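Local coordinates for glutathione transferase lambda1 (Populus trichocarpa, PDB 4PQH), which probably conjugates glutathione to electrophilic substrates as a lambda-class glutathione transferase, a plant thiol-transferase that is monomeric and has a GST fold, at residues A[29-34]-A[79-84]; A[38-43]-A[178-183]; A[124-129]-A[173-178]. All coordinates share one frame; numbering follows the deposited sequence. Where two conformers were deposited one is given.

Contact 1: A[29-34]-A[79-84]; sequences RLYISY and VPSLEH. With GSH (glutathione), chain C.
Arg29, Leu30 and Tyr31 pair with Glu83, Leu82 and Ser81 as antiparallel strand neighbours in the thioredoxin-like N-terminal domain, next to the glutathione site; the strand directions differ by 164°. Arg29–Glu83 and Tyr31–Ser81 are hydrogen-bonded pairs, and Leu30–Leu82 between them is non-hydrogen-bonded. The rungs are uneven: Glu83 N reaches Arg29 O at 2.8 Å, whereas Ser81 N to Tyr31 O is 3.3 Å.

On the face carrying Arg29, Tyr31 and Glu83, one carboxylate serves two partners. Tyr31 OH donates to Glu83 OE1 at 2.7 Å, nearly along the C-O direction, with ring and carboxylate almost coplanar (13°). Arg29 lies beside Glu83, its extended chain pointing the same way; in the conformer given, one of two, NH1 forms a salt bridge with OE2 at 3.1 Å, its hydrogen bond weak, and Asp25 is the other partner of NH1. OE2 also accepts from Phe24 N. Ser81 OG lies 3.6 Å from Tyr31 CB and is hydrogen-bonded to Tyr69 OH.

Beyond the paired residues, a cis peptide bond precedes Pro80, and the Val79 backbone binds glutathione in both directions: Val79 N donates to GSH O2 (2.8 Å) and Val79 O accepts from GSH N2 (2.9 Å). The cis-proline is a hallmark of the thioredoxin-like fold, and in glutathione transferases the residue before it binds the cysteinyl part of glutathione through its backbone, as Val79 does here. Val79 CG2 meanwhile rests 3.9 Å from Ser33 CB.

Strand 28-32 also bonds to strand 55-59, and Leu82 to Lys89 of strand 87-90, making this pair the centre of the four-stranded sheet. Leu30 and Pro80 pack on Val42 of helix 37-48, while Leu82 meets helix 92-102.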
loop_
_atom_site.group_PDB
_atom_site.type_symbol
_atom_site.label_atom_id
_atom_site.label_comp_id
_atom_site.label_asym_id
_atom_site.label_seq_id
_atom_site.Cartn_x
_atom_site.Cartn_y
_atom_site.Cartn_z
ATOM N N ARG A 29 6.793 7.981 -13.666
ATOM C CA ARG A 29 7.647 7.689 -12.521
ATOM C C ARG A 29 6.844 7.611 -11.237
ATOM O O ARG A 29 6.000 8.466 -10.971
ATOM C CB ARG A 29 8.735 8.754 -12.381
ATOM C CG ARG A 29 9.693 8.792 -13.550
ATOM C CD ARG A 29 10.751 9.871 -13.394
ATOM N NE ARG A 29 11.670 9.833 -14.525
ATOM C CZ ARG A 29 11.426 10.402 -15.700
ATOM N NH1 ARG A 29 10.293 11.067 -15.901
ATOM N NH2 ARG A 29 12.313 10.305 -16.678
ATOM N N LEU A 30 7.113 6.577 -10.446
ATOM C CA LEU A 30 6.505 6.422 -9.139
ATOM C C LEU A 30 7.574 6.672 -8.081
ATOM O O LEU A 30 8.510 5.883 -7.930
ATOM C CB LEU A 30 5.931 5.016 -8.991
ATOM C CG LEU A 30 5.431 4.634 -7.599
ATOM C CD1 LEU A 30 4.319 5.563 -7.135
ATOM C CD2 LEU A 30 4.983 3.181 -7.566
ATOM N N TYR A 31 7.443 7.778 -7.358
ATOM C CA TYR A 31 8.432 8.133 -6.345
ATOM C C TYR A 31 8.081 7.464 -5.030
ATOM O O TYR A 31 6.969 7.614 -4.521
ATOM C CB TYR A 31 8.532 9.650 -6.179
ATOM C CG TYR A 31 9.017 10.335 -7.434
ATOM C CD1 TYR A 31 8.136 10.630 -8.471
ATOM C CD2 TYR A 31 10.357 10.665 -7.603
ATOM C CE1 TYR A 31 8.565 11.233 -9.625
ATOM C CE2 TYR A 31 10.801 11.284 -8.770
ATOM C CZ TYR A 31 9.893 11.567 -9.774
ATOM O OH TYR A 31 10.302 12.171 -10.942
ATOM N N ILE A 32 9.030 6.700 -4.498
ATOM C CA ILE A 32 8.793 5.907 -3.309
ATOM C C ILE A 32 9.964 5.990 -2.342
ATOM O O ILE A 32 11.025 6.528 -2.654
ATOM C CB ILE A 32 8.594 4.399 -3.647
ATOM C CG1 ILE A 32 9.900 3.784 -4.160
ATOM C CG2 ILE A 32 7.479 4.190 -4.663
ATOM C CD1 ILE A 32 9.845 2.265 -4.293
ATOM N N SER A 33 9.736 5.456 -1.152
ATOM C CA SER A 33 10.804 5.017 -0.275
ATOM C C SER A 33 10.603 3.518 -0.178
ATOM O O SER A 33 9.463 3.063 -0.073
ATOM C CB SER A 33 10.672 5.661 1.104
ATOM O OG SER A 33 11.428 4.953 2.069
ATOM N N TYR A 34 11.687 2.749 -0.235
ATOM C CA TYR A 34 11.579 1.288 -0.229
ATOM C C TYR A 34 10.897 0.720 1.020
ATOM O O TYR A 34 10.387 -0.404 0.993
ATOM C CB TYR A 34 12.952 0.634 -0.419
ATOM C CG TYR A 34 13.418 0.532 -1.859
ATOM C CD1 TYR A 34 12.605 -0.018 -2.846
ATOM C CD2 TYR A 34 14.675 0.987 -2.233
ATOM C CE1 TYR A 34 13.037 -0.113 -4.157
ATOM C CE2 TYR A 34 15.114 0.900 -3.540
ATOM C CZ TYR A 34 14.291 0.348 -4.498
ATOM O OH TYR A 34 14.734 0.261 -5.797
ATOM N N VAL A 79 6.325 10.824 0.167
ATOM C CA VAL A 79 6.121 9.721 -0.777
ATOM C C VAL A 79 4.902 8.919 -0.341
ATOM O O VAL A 79 4.610 8.843 0.844
ATOM C CB VAL A 79 7.358 8.789 -0.876
ATOM C CG1 VAL A 79 8.518 9.514 -1.543
ATOM C CG2 VAL A 79 7.756 8.251 0.499
ATOM N N PRO A 80 4.180 8.305 -1.296
ATOM C CA PRO A 80 4.435 8.269 -2.739
ATOM C C PRO A 80 3.887 9.468 -3.492
ATOM O O PRO A 80 2.972 10.151 -3.032
ATOM C CB PRO A 80 3.666 7.026 -3.188
ATOM C CG PRO A 80 2.500 6.987 -2.255
ATOM C CD PRO A 80 3.045 7.443 -0.920
ATOM N N SER A 81 4.454 9.698 -4.666
ATOM C CA SER A 81 3.841 10.565 -5.655
ATOM C C SER A 81 4.029 9.916 -7.025
ATOM O O SER A 81 4.969 9.140 -7.234
ATOM C CB SER A 81 4.424 11.979 -5.609
ATOM O OG SER A 81 5.771 12.013 -6.042
ATOM N N LEU A 82 3.121 10.230 -7.941
ATOM C CA LEU A 82 3.127 9.639 -9.268
ATOM C C LEU A 82 3.194 10.744 -10.301
ATOM O O LEU A 82 2.338 11.633 -10.323
ATOM C CB LEU A 82 1.865 8.807 -9.492
ATOM C CG LEU A 82 1.759 8.123 -10.859
ATOM C CD1 LEU A 82 2.792 7.010 -10.985
ATOM C CD2 LEU A 82 0.351 7.600 -11.088
ATOM N N GLU A 83 4.227 10.684 -11.137
ATOM C CA GLU A 83 4.405 11.583 -12.262
ATOM C C GLU A 83 3.875 10.871 -13.494
ATOM O O GLU A 83 4.407 9.835 -13.904
ATOM C CB GLU A 83 5.891 11.888 -12.431
ATOM C CG GLU A 83 6.247 12.728 -13.633
ATOM C CD GLU A 83 7.744 12.759 -13.877
ATOM O OE1 GLU A 83 8.498 12.386 -12.955
ATOM O OE2 GLU A 83 8.167 13.143 -14.987
ATOM N N HIS A 84 2.814 11.421 -14.076
ATOM C CA HIS A 84 2.161 10.793 -15.215
ATOM C C HIS A 84 1.411 11.864 -15.992
ATOM O O HIS A 84 0.678 12.657 -15.404
ATOM C CB HIS A 84 1.191 9.705 -14.735
ATOM C CG HIS A 84 0.492 8.981 -15.844
ATOM N ND1 HIS A 84 1.171 8.251 -16.798
ATOM C CD2 HIS A 84 -0.820 8.872 -16.150
ATOM C CE1 HIS A 84 0.304 7.728 -17.646
ATOM N NE2 HIS A 84 -0.912 8.089 -17.279
HETATM N N1 GSH C . -1.401 10.433 3.391
HETATM C CA1 GSH C . -0.177 10.122 2.677
HETATM C C1 GSH C . -0.488 8.985 1.749
HETATM O O11 GSH C . -1.458 8.241 2.010
HETATM O O12 GSH C . 0.197 8.802 0.726
HETATM C CB1 GSH C . 0.933 9.737 3.659
HETATM C CG1 GSH C . 2.312 9.658 3.007
HETATM C CD1 GSH C . 3.381 9.573 4.075
HETATM O OE1 GSH C . 3.036 9.854 5.412
HETATM N N2 GSH C . 4.622 9.238 3.718
HETATM C CA2 GSH C . 5.694 9.401 4.694
HETATM C C2 GSH C . 6.656 10.469 4.278
HETATM O O2 GSH C . 6.865 10.741 2.918
HETATM C CB2 GSH C . 6.491 8.120 4.882
HETATM S SG2 GSH C . 5.632 6.835 5.828
HETATM N N3 GSH C . 7.303 11.133 5.233
HETATM C CA3 GSH C . 8.301 12.117 4.861
HETATM C C3 GSH C . 8.005 13.467 5.465
HETATM O O31 GSH C . 8.826 14.403 5.347
HETATM O O32 GSH C . 6.935 13.672 6.078
#

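Contact 2: A[38-43]-A[178-183]; sequences YAQRVW and FIERFQ. With GSH (glutathione), chain C.
Phe178 of helix 170-190 meets both Tyr38 and Arg41 of helix 37-48. Its CZ stands 3.4 Å above one face of the Tyr38 ring, displaced toward the rim. The stack is T-shaped, Phe178 giving its edge, with the planes at 66°. Glutathione takes the opposite face of the same ring, with GSH CB1 over its centre at 3.9 Å, so the tyrosine is a plate between ligand and C-terminal domain. Phe178 CE2 sits over one face of the Arg41 guanidinium, 3.4 Å from NH2, with the two planes 56° apart.

The other half of the contact is polar. The amide of Gln40 uses both ends: OE1 accepts from Arg181 NH1 at 2.7 Å, in the carbonyl plane, while NE2 donates to Glu180 OE1 at 2.9 Å. Gln40 CG is anti to the backbone N (chi1 -165°), and the extended chain beyond it carries the amide across to helix 170-190.

A second shell fixes these groups. Arg41 NE donates to Ala174 O and NH1 to Ser92 OG, a glutathione-binding residue; Arg181 NH1 also bonds to Pro177 O, and NH2 to Thr35 O. Glu180 OE1 accepts from Tyr214 OH as well, and Gln40 NE2 has a second partner in Thr217 OG1.

The axes of the two segments come no closer than 11.2 Å, so long side chains bridge the gap. Such an interface between the thioredoxin-like domain and the all-helical domain, with glutathione beside it, is the interdomain cleft of the GST fold.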
loop_
_atom_site.group_PDB
_atom_site.type_symbol
_atom_site.label_atom_id
_atom_site.label_comp_id
_atom_site.label_asym_id
_atom_site.label_seq_id
_atom_site.Cartn_x
_atom_site.Cartn_y
_atom_site.Cartn_z
ATOM N N TYR A 38 2.865 3.445 2.781
ATOM C CA TYR A 38 1.970 4.165 1.884
ATOM C C TYR A 38 2.431 4.017 0.442
ATOM O O TYR A 38 1.624 3.778 -0.468
ATOM C CB TYR A 38 1.912 5.644 2.276
ATOM C CG TYR A 38 1.352 5.850 3.656
ATOM C CD1 TYR A 38 -0.015 5.796 3.886
ATOM C CD2 TYR A 38 2.191 6.088 4.736
ATOM C CE1 TYR A 38 -0.529 5.978 5.154
ATOM C CE2 TYR A 38 1.687 6.268 5.996
ATOM C CZ TYR A 38 0.334 6.217 6.204
ATOM O OH TYR A 38 -0.153 6.401 7.473
ATOM N N ALA A 39 3.738 4.133 0.236
ATOM C CA ALA A 39 4.316 3.960 -1.092
ATOM C C ALA A 39 4.189 2.511 -1.559
ATOM O O ALA A 39 3.958 2.243 -2.745
ATOM C CB ALA A 39 5.777 4.412 -1.101
ATOM N N GLN A 40 4.325 1.573 -0.626
ATOM C CA GLN A 40 4.193 0.163 -0.962
ATOM C C GLN A 40 2.819 -0.145 -1.542
ATOM O O GLN A 40 2.712 -0.965 -2.448
ATOM C CB GLN A 40 4.460 -0.712 0.260
ATOM C CG GLN A 40 4.702 -2.176 -0.085
ATOM C CD GLN A 40 4.787 -3.056 1.146
ATOM O OE1 GLN A 40 4.714 -2.562 2.280
ATOM N NE2 GLN A 40 4.955 -4.358 0.939
ATOM N N ARG A 41 1.768 0.505 -1.042
ATOM C CA ARG A 41 0.429 0.344 -1.627
ATOM C C ARG A 41 0.454 0.546 -3.128
ATOM O O ARG A 41 -0.138 -0.226 -3.887
ATOM C CB ARG A 41 -0.531 1.383 -1.049
ATOM C CG ARG A 41 -0.970 1.146 0.384
ATOM C CD ARG A 41 -1.906 2.270 0.820
ATOM N NE ARG A 41 -2.610 1.984 2.071
ATOM C CZ ARG A 41 -3.115 2.909 2.882
ATOM N NH1 ARG A 41 -2.977 4.200 2.601
ATOM N NH2 ARG A 41 -3.761 2.536 3.977
ATOM N N VAL A 42 1.145 1.589 -3.555
ATOM C CA VAL A 42 1.132 1.982 -4.956
ATOM C C VAL A 42 2.056 1.083 -5.775
ATOM O O VAL A 42 1.748 0.706 -6.908
ATOM C CB VAL A 42 1.519 3.477 -5.118
ATOM C CG1 VAL A 42 1.214 3.943 -6.523
ATOM C CG2 VAL A 42 0.733 4.333 -4.121
ATOM N N TRP A 43 3.178 0.716 -5.176
ATOM C CA TRP A 43 4.113 -0.218 -5.781
ATOM C C TRP A 43 3.429 -1.579 -6.028
ATOM O O TRP A 43 3.575 -2.180 -7.105
ATOM C CB TRP A 43 5.316 -0.353 -4.854
ATOM C CG TRP A 43 6.431 -1.231 -5.313
ATOM C CD1 TRP A 43 6.549 -1.892 -6.505
ATOM C CD2 TRP A 43 7.607 -1.543 -4.562
ATOM N NE1 TRP A 43 7.737 -2.596 -6.534
ATOM C CE2 TRP A 43 8.399 -2.397 -5.351
ATOM C CE3 TRP A 43 8.070 -1.170 -3.295
ATOM C CZ2 TRP A 43 9.626 -2.897 -4.910
ATOM C CZ3 TRP A 43 9.288 -1.669 -2.856
ATOM C CH2 TRP A 43 10.051 -2.521 -3.663
ATOM N N PHE A 178 0.288 -2.395 5.845
ATOM C CA PHE A 178 0.087 -2.128 7.254
ATOM C C PHE A 178 -0.039 -3.394 8.084
ATOM O O PHE A 178 0.582 -3.503 9.144
ATOM C CB PHE A 178 -1.056 -1.140 7.421
ATOM C CG PHE A 178 -0.715 0.204 6.859
ATOM C CD1 PHE A 178 0.014 1.111 7.616
ATOM C CD2 PHE A 178 -1.027 0.525 5.549
ATOM C CE1 PHE A 178 0.381 2.320 7.093
ATOM C CE2 PHE A 178 -0.654 1.742 5.021
ATOM C CZ PHE A 178 0.045 2.650 5.805
ATOM N N ILE A 179 -0.768 -4.388 7.584
ATOM C CA ILE A 179 -0.820 -5.672 8.272
ATOM C C ILE A 179 0.572 -6.333 8.275
ATOM O O ILE A 179 0.985 -6.932 9.270
ATOM C CB ILE A 179 -1.922 -6.572 7.681
ATOM C CG1 ILE A 179 -3.287 -5.929 7.965
ATOM C CG2 ILE A 179 -1.832 -7.978 8.261
ATOM C CD1 ILE A 179 -4.473 -6.681 7.382
ATOM N N GLU A 180 1.313 -6.157 7.183
ATOM C CA GLU A 180 2.679 -6.665 7.065
ATOM C C GLU A 180 3.573 -6.149 8.190
ATOM O O GLU A 180 4.434 -6.865 8.683
ATOM C CB GLU A 180 3.263 -6.252 5.710
ATOM C CG GLU A 180 4.731 -6.553 5.510
ATOM C CD GLU A 180 5.246 -6.056 4.170
ATOM O OE1 GLU A 180 4.530 -6.215 3.161
ATOM O OE2 GLU A 180 6.370 -5.517 4.116
ATOM N N ARG A 181 3.365 -4.900 8.591
ATOM C CA ARG A 181 4.181 -4.296 9.637
ATOM C C ARG A 181 3.605 -4.553 11.026
ATOM O O ARG A 181 4.349 -4.851 11.963
ATOM C CB ARG A 181 4.340 -2.799 9.379
ATOM C CG ARG A 181 5.286 -2.499 8.231
ATOM C CD ARG A 181 4.964 -1.169 7.570
ATOM N NE ARG A 181 5.943 -0.832 6.540
ATOM C CZ ARG A 181 5.967 -1.364 5.325
ATOM N NH1 ARG A 181 5.060 -2.267 4.976
ATOM N NH2 ARG A 181 6.900 -0.992 4.456
ATOM N N PHE A 182 2.284 -4.461 11.161
ATOM C CA PHE A 182 1.662 -4.586 12.476
ATOM C C PHE A 182 1.739 -6.005 13.015
ATOM O O PHE A 182 1.886 -6.209 14.224
ATOM C CB PHE A 182 0.200 -4.128 12.472
ATOM C CG PHE A 182 -0.001 -2.681 12.093
ATOM C CD1 PHE A 182 1.029 -1.753 12.207
ATOM C CD2 PHE A 182 -1.233 -2.248 11.628
ATOM C CE1 PHE A 182 0.825 -0.412 11.862
ATOM C CE2 PHE A 182 -1.442 -0.929 11.283
ATOM C CZ PHE A 182 -0.411 -0.004 11.398
ATOM N N GLN A 183 1.628 -6.993 12.129
ATOM C CA GLN A 183 1.631 -8.383 12.586
ATOM C C GLN A 183 2.895 -8.775 13.376
ATOM O O GLN A 183 2.785 -9.201 14.527
ATOM C CB GLN A 183 1.353 -9.364 11.444
ATOM C CG GLN A 183 1.385 -10.819 11.910
ATOM C CD GLN A 183 0.985 -11.808 10.839
ATOM O OE1 GLN A 183 1.065 -11.527 9.648
ATOM N NE2 GLN A 183 0.537 -12.972 11.267
HETATM N N1 GSH C . -1.401 10.433 3.391
HETATM C CA1 GSH C . -0.177 10.122 2.677
HETATM C C1 GSH C . -0.488 8.985 1.749
HETATM O O11 GSH C . -1.458 8.241 2.010
HETATM O O12 GSH C . 0.197 8.802 0.726
HETATM C CB1 GSH C . 0.933 9.737 3.659
HETATM C CG1 GSH C . 2.312 9.658 3.007
HETATM C CD1 GSH C . 3.381 9.573 4.075
HETATM O OE1 GSH C . 3.036 9.854 5.412
HETATM N N2 GSH C . 4.622 9.238 3.718
HETATM C CA2 GSH C . 5.694 9.401 4.694
HETATM C C2 GSH C . 6.656 10.469 4.278
HETATM O O2 GSH C . 6.865 10.741 2.918
HETATM C CB2 GSH C . 6.491 8.120 4.882
HETATM S SG2 GSH C . 5.632 6.835 5.828
HETATM N N3 GSH C . 7.303 11.133 5.233
HETATM C CA3 GSH C . 8.301 12.117 4.861
HETATM C C3 GSH C . 8.005 13.467 5.465
HETATM O O31 GSH C . 8.826 14.403 5.347
HETATM O O32 GSH C . 6.935 13.672 6.078
#

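Contact 3: A[124-129]-A[173-178]; sequences SYTGSF and IAYAPF
Tyr175 OH, which is hydrogen-bonded to Leu122 O, ends its side chain among Tyr125 and Thr126 of the facing helix. It touches the edge of the Tyr125 ring near the ring plane, 3.5 Å from CD2, and Thr126 CG2 lies 3.5 Å from Tyr175 CZ. The methyl group is anti to the Thr126 carbonyl carbon, whereas OG1 (chi1 58°) bonds back to Phe123 O. Nearer its root, the Tyr175 ring turns an edge to the face of Phe129 in a T-shaped stack: the planes stand at 71°, and CE1 is 3.8 Å from Phe129 CD2. These rings lie between helices 113-137 and 170-190, which run nearly parallel here, 10° apart, in the helical bundle of the C-terminal GST domain. An alanine in place of Tyr175 would probably open a gap beside Phe129 and Thr126 and leave Leu122 O without its hydroxyl partner. One turn on, Phe178 CB meets the edge of Phe129 at 4.3 Å from CE2. Helix 144-154 packs on the same cluster through Ile151, which touches both Phe129 and Tyr175, while Phe148 meets Phe129 edge-to-face.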
loop_
_atom_site.group_PDB
_atom_site.type_symbol
_atom_site.label_atom_id
_atom_site.label_comp_id
_atom_site.label_asym_id
_atom_site.label_seq_id
_atom_site.Cartn_x
_atom_site.Cartn_y
_atom_site.Cartn_z
ATOM N N SER A 124 -12.335 4.027 4.248
ATOM C CA SER A 124 -12.562 5.041 5.280
ATOM C C SER A 124 -12.015 4.573 6.617
ATOM O O SER A 124 -11.632 5.383 7.455
ATOM C CB SER A 124 -14.055 5.328 5.416
ATOM O OG SER A 124 -14.545 6.066 4.307
ATOM N N TYR A 125 -11.989 3.262 6.816
ATOM C CA TYR A 125 -11.522 2.692 8.077
ATOM C C TYR A 125 -9.998 2.655 8.219
ATOM O O TYR A 125 -9.482 2.443 9.322
ATOM C CB TYR A 125 -12.110 1.283 8.264
ATOM C CG TYR A 125 -11.824 0.676 9.616
ATOM C CD1 TYR A 125 -12.483 1.123 10.755
ATOM C CD2 TYR A 125 -10.885 -0.335 9.757
ATOM C CE1 TYR A 125 -12.220 0.571 11.993
ATOM C CE2 TYR A 125 -10.614 -0.892 10.994
ATOM C CZ TYR A 125 -11.287 -0.435 12.109
ATOM O OH TYR A 125 -11.019 -0.982 13.347
ATOM N N THR A 126 -9.265 2.873 7.129
ATOM C CA THR A 126 -7.802 2.725 7.170
ATOM C C THR A 126 -7.118 3.608 8.211
ATOM O O THR A 126 -6.190 3.159 8.874
ATOM C CB THR A 126 -7.122 2.949 5.793
ATOM O OG1 THR A 126 -7.443 4.252 5.296
ATOM C CG2 THR A 126 -7.544 1.870 4.787
ATOM N N GLY A 127 -7.565 4.854 8.345
ATOM C CA GLY A 127 -7.008 5.751 9.349
ATOM C C GLY A 127 -7.189 5.221 10.758
ATOM O O GLY A 127 -6.245 5.220 11.557
ATOM N N SER A 128 -8.405 4.781 11.070
ATOM C CA SER A 128 -8.719 4.227 12.384
ATOM C C SER A 128 -7.905 2.978 12.644
ATOM O O SER A 128 -7.457 2.740 13.762
ATOM C CB SER A 128 -10.209 3.889 12.489
ATOM O OG SER A 128 -11.016 5.021 12.209
ATOM N N PHE A 129 -7.727 2.167 11.607
ATOM C CA PHE A 129 -6.961 0.941 11.730
ATOM C C PHE A 129 -5.515 1.231 12.145
ATOM O O PHE A 129 -4.982 0.618 13.074
ATOM C CB PHE A 129 -6.997 0.174 10.407
ATOM C CG PHE A 129 -6.279 -1.140 10.453
ATOM C CD1 PHE A 129 -6.781 -2.197 11.203
ATOM C CD2 PHE A 129 -5.094 -1.315 9.755
ATOM C CE1 PHE A 129 -6.118 -3.422 11.237
ATOM C CE2 PHE A 129 -4.427 -2.534 9.782
ATOM C CZ PHE A 129 -4.940 -3.584 10.530
ATOM N N ILE A 173 -4.902 -4.517 -1.222
ATOM C CA ILE A 173 -3.657 -3.800 -1.448
ATOM C C ILE A 173 -3.455 -2.638 -0.450
ATOM O O ILE A 173 -2.350 -2.409 0.046
ATOM C CB ILE A 173 -3.597 -3.299 -2.889
ATOM C CG1 ILE A 173 -3.540 -4.503 -3.838
ATOM C CG2 ILE A 173 -2.398 -2.398 -3.099
ATOM C CD1 ILE A 173 -3.663 -4.136 -5.308
ATOM N N ALA A 174 -4.530 -1.924 -0.143
ATOM C CA ALA A 174 -4.450 -0.809 0.793
ATOM C C ALA A 174 -3.997 -1.279 2.179
ATOM O O ALA A 174 -3.202 -0.612 2.847
ATOM C CB ALA A 174 -5.789 -0.111 0.879
ATOM N N TYR A 175 -4.502 -2.423 2.616
ATOM C CA TYR A 175 -4.195 -2.938 3.950
ATOM C C TYR A 175 -2.905 -3.743 4.054
ATOM O O TYR A 175 -2.302 -3.790 5.122
ATOM C CB TYR A 175 -5.371 -3.754 4.495
ATOM C CG TYR A 175 -6.486 -2.897 5.035
ATOM C CD1 TYR A 175 -6.472 -2.494 6.356
ATOM C CD2 TYR A 175 -7.532 -2.456 4.222
ATOM C CE1 TYR A 175 -7.462 -1.700 6.865
ATOM C CE2 TYR A 175 -8.536 -1.657 4.724
ATOM C CZ TYR A 175 -8.495 -1.281 6.054
ATOM O OH TYR A 175 -9.476 -0.480 6.592
ATOM N N ALA A 176 -2.489 -4.390 2.963
ATOM C CA ALA A 176 -1.333 -5.285 3.011
ATOM C C ALA A 176 -0.054 -4.701 3.644
ATOM O O ALA A 176 0.543 -5.349 4.491
ATOM C CB ALA A 176 -1.045 -5.925 1.640
ATOM N N PRO A 177 0.359 -3.472 3.266
ATOM C CA PRO A 177 1.597 -2.957 3.883
ATOM C C PRO A 177 1.486 -2.712 5.383
ATOM O O PRO A 177 2.472 -2.828 6.110
ATOM C CB PRO A 177 1.801 -1.619 3.165
ATOM C CG PRO A 177 1.128 -1.824 1.822
ATOM C CD PRO A 177 -0.122 -2.564 2.212
ATOM N N PHE A 178 0.288 -2.395 5.845
ATOM C CA PHE A 178 0.087 -2.128 7.254
ATOM C C PHE A 178 -0.039 -3.394 8.084
ATOM O O PHE A 178 0.582 -3.503 9.144
ATOM C CB PHE A 178 -1.056 -1.140 7.421
ATOM C CG PHE A 178 -0.715 0.204 6.859
ATOM C CD1 PHE A 178 0.014 1.111 7.616
ATOM C CD2 PHE A 178 -1.027 0.525 5.549
ATOM C CE1 PHE A 178 0.381 2.320 7.093
ATOM C CE2 PHE A 178 -0.654 1.742 5.021
ATOM C CZ PHE A 178 0.045 2.650 5.805
#

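How the contacts relate
The three contacts run from the sheet of the N-terminal domain into the helical domain. Contact 1 closes before contact 3 opens, and contact 2 joins residues 38-43, which lie between the two strands of contact 1, to helix 170-190, which contact 3 also uses. Contacts 1 and 2 have centres 15 Å apart; they touch by packing of helix 37-48 on strand 28-32 and Pro80, and both reach glutathione. Contacts 2 and 3 are closer, with centres 8 Å apart, and share Phe178. Contacts 1 and 3 do not touch, their nearest atoms being about 9 Å apart, so contact 2 links the glutathione-binding domain to the helical bundle.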